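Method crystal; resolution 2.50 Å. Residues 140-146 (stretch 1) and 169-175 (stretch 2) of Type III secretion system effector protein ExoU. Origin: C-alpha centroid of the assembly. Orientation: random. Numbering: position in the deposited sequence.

Stretch 1, residues 140-146: PVTAWLQ
Stretch 2, residues 169-175: LLLTLLP

Two stretches of one chain meet here through side chains alone, with no hydrogen bond between them. Stretch 1, residues 140-146, is helical throughout and runs on later in the chain; its phi/psi values stay near -60/-45, and Trp-144 N to Pro-140 O (2.7 Å) and Leu-145 N to Val-141 O (3.1 Å) are its clearest backbone hydrogen bonds. Stretch 2 is the last part of a helix that began earlier, helical over 169-173 and then released. The N-to-C directions of the two helices differ by 131°, and their axes come no closer than 13.0 Å. Side chains fill the space between, and Leu-174, just past the helix, comes nearest in backbone register. That register is set by Val-141 CA to Leu-174 CA at 7.4 Å and Leu-145 CA to Leu-170 CA at 9.5 Å: stretch 2 advances as stretch 1 runs back.

Leu-169, at -65/-45, stays out of reach of the other helix. Its carbonyl serves the helix instead, Leu-169 O accepting from Leu-173 N (2.9 Å) and, weakly, from Thr-172 OG1 (3.4 Å).

Leu-170 makes the first contact. Its CA-to-CB bond points sideways, but an m,t rotamer (-62°, 177°) brings the end of the side chain nearer. Leu-170 CD2 then lies 4.2 Å from Trp-144 CZ3, at the edge of the indole near its plane, and 4.3 Å from Leu-145 CD2. Leu-145 does the same from its own side: it also starts sideways, and its m,t rotamer (-80°, 157°) carries its end inward.

Leu-171 (t,p; -47/-53) and Thr-172 (p; -82/-18) are out of reach, as the helical period leads one to expect between contacts at 170 and 173.

Leu-173 points toward stretch 1. At -88/-26 with an m,t side chain (-68°, -179°), it places Leu-173 CD1 3.9 Å from Trp-144 CH2, in an oblique approach to the ring.

Leu-174 is the centre of the contact, with the largest covered area on its side, 80 Å², against 70 Å² for Trp-144. It is the first residue after the helix to leave helical phi/psi, at -126/55, yet Leu-174 N still bonds to Leu-170 O (2.7 Å), so its NH still closes the last turn although its own phi/psi has left the helix. It points toward stretch 1 in the m,t rotamer (-62°, 177°), and both methyls meet the indole. Leu-174 CD2 sits over a face, 3.6 Å from Trp-144 CE3 and 4.1 Å from the centroid of the Trp-144 six-membered ring, 29° off the ring normal, a CH-pi contact. Leu-174 CD1 lies 3.7 Å from Trp-144 CZ3 while also reaching Val-141 CG1 at 3.9 Å and Leu-145 CD1 at 4.4 Å. Val-141 (t, 170°) and Trp-144 (chi1 -180°, chi2 84°) both point toward stretch 2; Trp-144 NE1 is hydrogen-bonded elsewhere in the structure.

Pro-175, at -71/164, is exposed and makes no contact. The rule is compact: one indole meets three leucines, and the contact, apolar throughout, buries 252 Å², both sides summed.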

# COMPACT_ATOMS: atom_id res chain seq x y z
N PRO A 140 2.29 -12.28 21.70
CA PRO A 140 3.10 -11.05 21.53
C PRO A 140 2.40 -9.81 20.95
O PRO A 140 2.58 -8.72 21.47
CB PRO A 140 4.26 -11.50 20.62
CG PRO A 140 4.20 -13.00 20.60
CD PRO A 140 2.77 -13.37 20.83
N VAL A 141 1.59 -9.99 19.90
CA VAL A 141 0.91 -8.86 19.29
C VAL A 141 0.04 -8.13 20.30
O VAL A 141 0.10 -6.91 20.42
CB VAL A 141 0.06 -9.29 18.08
CG1 VAL A 141 -0.84 -8.13 17.62
CG2 VAL A 141 0.97 -9.75 16.95
N THR A 142 -0.79 -8.87 21.00
CA THR A 142 -1.61 -8.28 22.03
C THR A 142 -0.75 -7.56 23.03
O THR A 142 -1.02 -6.42 23.38
CB THR A 142 -2.40 -9.37 22.81
OG1 THR A 142 -3.25 -10.11 21.92
CG2 THR A 142 -3.25 -8.71 23.94
N ALA A 143 0.28 -8.24 23.49
CA ALA A 143 1.14 -7.70 24.50
C ALA A 143 1.72 -6.40 24.02
O ALA A 143 1.75 -5.41 24.74
CB ALA A 143 2.25 -8.69 24.82
N TRP A 144 2.21 -6.40 22.80
CA TRP A 144 2.79 -5.20 22.25
C TRP A 144 1.81 -4.03 22.27
O TRP A 144 2.22 -2.88 22.53
CB TRP A 144 3.25 -5.44 20.83
CG TRP A 144 3.85 -4.24 20.23
CD1 TRP A 144 5.14 -3.82 20.37
CD2 TRP A 144 3.21 -3.30 19.39
NE1 TRP A 144 5.34 -2.65 19.67
CE2 TRP A 144 4.17 -2.31 19.05
CE3 TRP A 144 1.93 -3.19 18.88
CZ2 TRP A 144 3.88 -1.23 18.22
CZ3 TRP A 144 1.62 -2.10 18.06
CH2 TRP A 144 2.60 -1.13 17.75
N LEU A 145 0.54 -4.30 22.01
CA LEU A 145 -0.42 -3.26 22.03
C LEU A 145 -0.56 -2.59 23.38
O LEU A 145 -0.73 -1.37 23.42
CB LEU A 145 -1.75 -3.75 21.51
CG LEU A 145 -1.77 -3.78 19.99
CD1 LEU A 145 -2.81 -4.75 19.49
CD2 LEU A 145 -2.01 -2.38 19.45
N GLN A 146 -0.47 -3.33 24.49
CA GLN A 146 -0.49 -2.64 25.80
C GLN A 146 0.73 -1.76 26.00
O GLN A 146 0.60 -0.57 26.29
CB GLN A 146 -0.64 -3.58 26.98
CG GLN A 146 -2.08 -3.92 27.35
CD GLN A 146 -2.68 -5.01 26.46
OE1 GLN A 146 -1.98 -5.93 26.03
NE2 GLN A 146 -3.99 -4.94 26.22
N LEU A 169 -1.47 2.96 10.69
CA LEU A 169 -0.22 2.72 11.38
C LEU A 169 -0.06 1.28 11.80
O LEU A 169 0.99 0.73 11.63
CB LEU A 169 -0.14 3.55 12.63
CG LEU A 169 0.90 4.65 12.66
CD1 LEU A 169 1.07 5.10 14.11
CD2 LEU A 169 2.23 4.13 12.13
N LEU A 170 -1.11 0.69 12.38
CA LEU A 170 -1.05 -0.67 12.92
C LEU A 170 -0.84 -1.66 11.82
O LEU A 170 -0.07 -2.63 11.97
CB LEU A 170 -2.32 -0.99 13.69
CG LEU A 170 -2.54 -0.07 14.88
CD1 LEU A 170 -3.84 -0.37 15.57
CD2 LEU A 170 -1.41 -0.20 15.84
N LEU A 171 -1.54 -1.43 10.72
CA LEU A 171 -1.36 -2.25 9.53
C LEU A 171 0.13 -2.40 9.23
O LEU A 171 0.60 -3.50 9.13
CB LEU A 171 -2.05 -1.59 8.34
CG LEU A 171 -1.65 -2.14 6.97
CD1 LEU A 171 -1.91 -3.62 6.95
CD2 LEU A 171 -2.45 -1.47 5.88
N THR A 172 0.87 -1.29 9.15
CA THR A 172 2.28 -1.37 8.78
C THR A 172 3.22 -1.71 9.93
O THR A 172 4.33 -2.12 9.68
CB THR A 172 2.83 -0.12 8.06
OG1 THR A 172 3.17 0.85 9.02
CG2 THR A 172 1.84 0.46 7.03
N LEU A 173 2.78 -1.55 11.17
CA LEU A 173 3.60 -1.95 12.33
C LEU A 173 3.39 -3.40 12.73
O LEU A 173 4.26 -4.01 13.34
CB LEU A 173 3.30 -1.08 13.57
CG LEU A 173 3.74 0.37 13.46
CD1 LEU A 173 3.40 1.12 14.73
CD2 LEU A 173 5.22 0.43 13.18
N LEU A 174 2.22 -3.95 12.42
CA LEU A 174 1.90 -5.31 12.82
C LEU A 174 1.48 -6.19 11.66
O LEU A 174 0.41 -6.74 11.69
CB LEU A 174 0.77 -5.29 13.85
CG LEU A 174 1.06 -4.57 15.17
CD1 LEU A 174 -0.19 -4.60 16.02
CD2 LEU A 174 2.20 -5.22 15.90
N PRO A 175 2.31 -6.28 10.61
CA PRO A 175 1.99 -7.16 9.50
C PRO A 175 2.13 -8.61 9.93
O PRO A 175 2.82 -8.90 10.92
CB PRO A 175 3.10 -6.86 8.50
CG PRO A 175 4.28 -6.60 9.37
CD PRO A 175 3.72 -5.83 10.55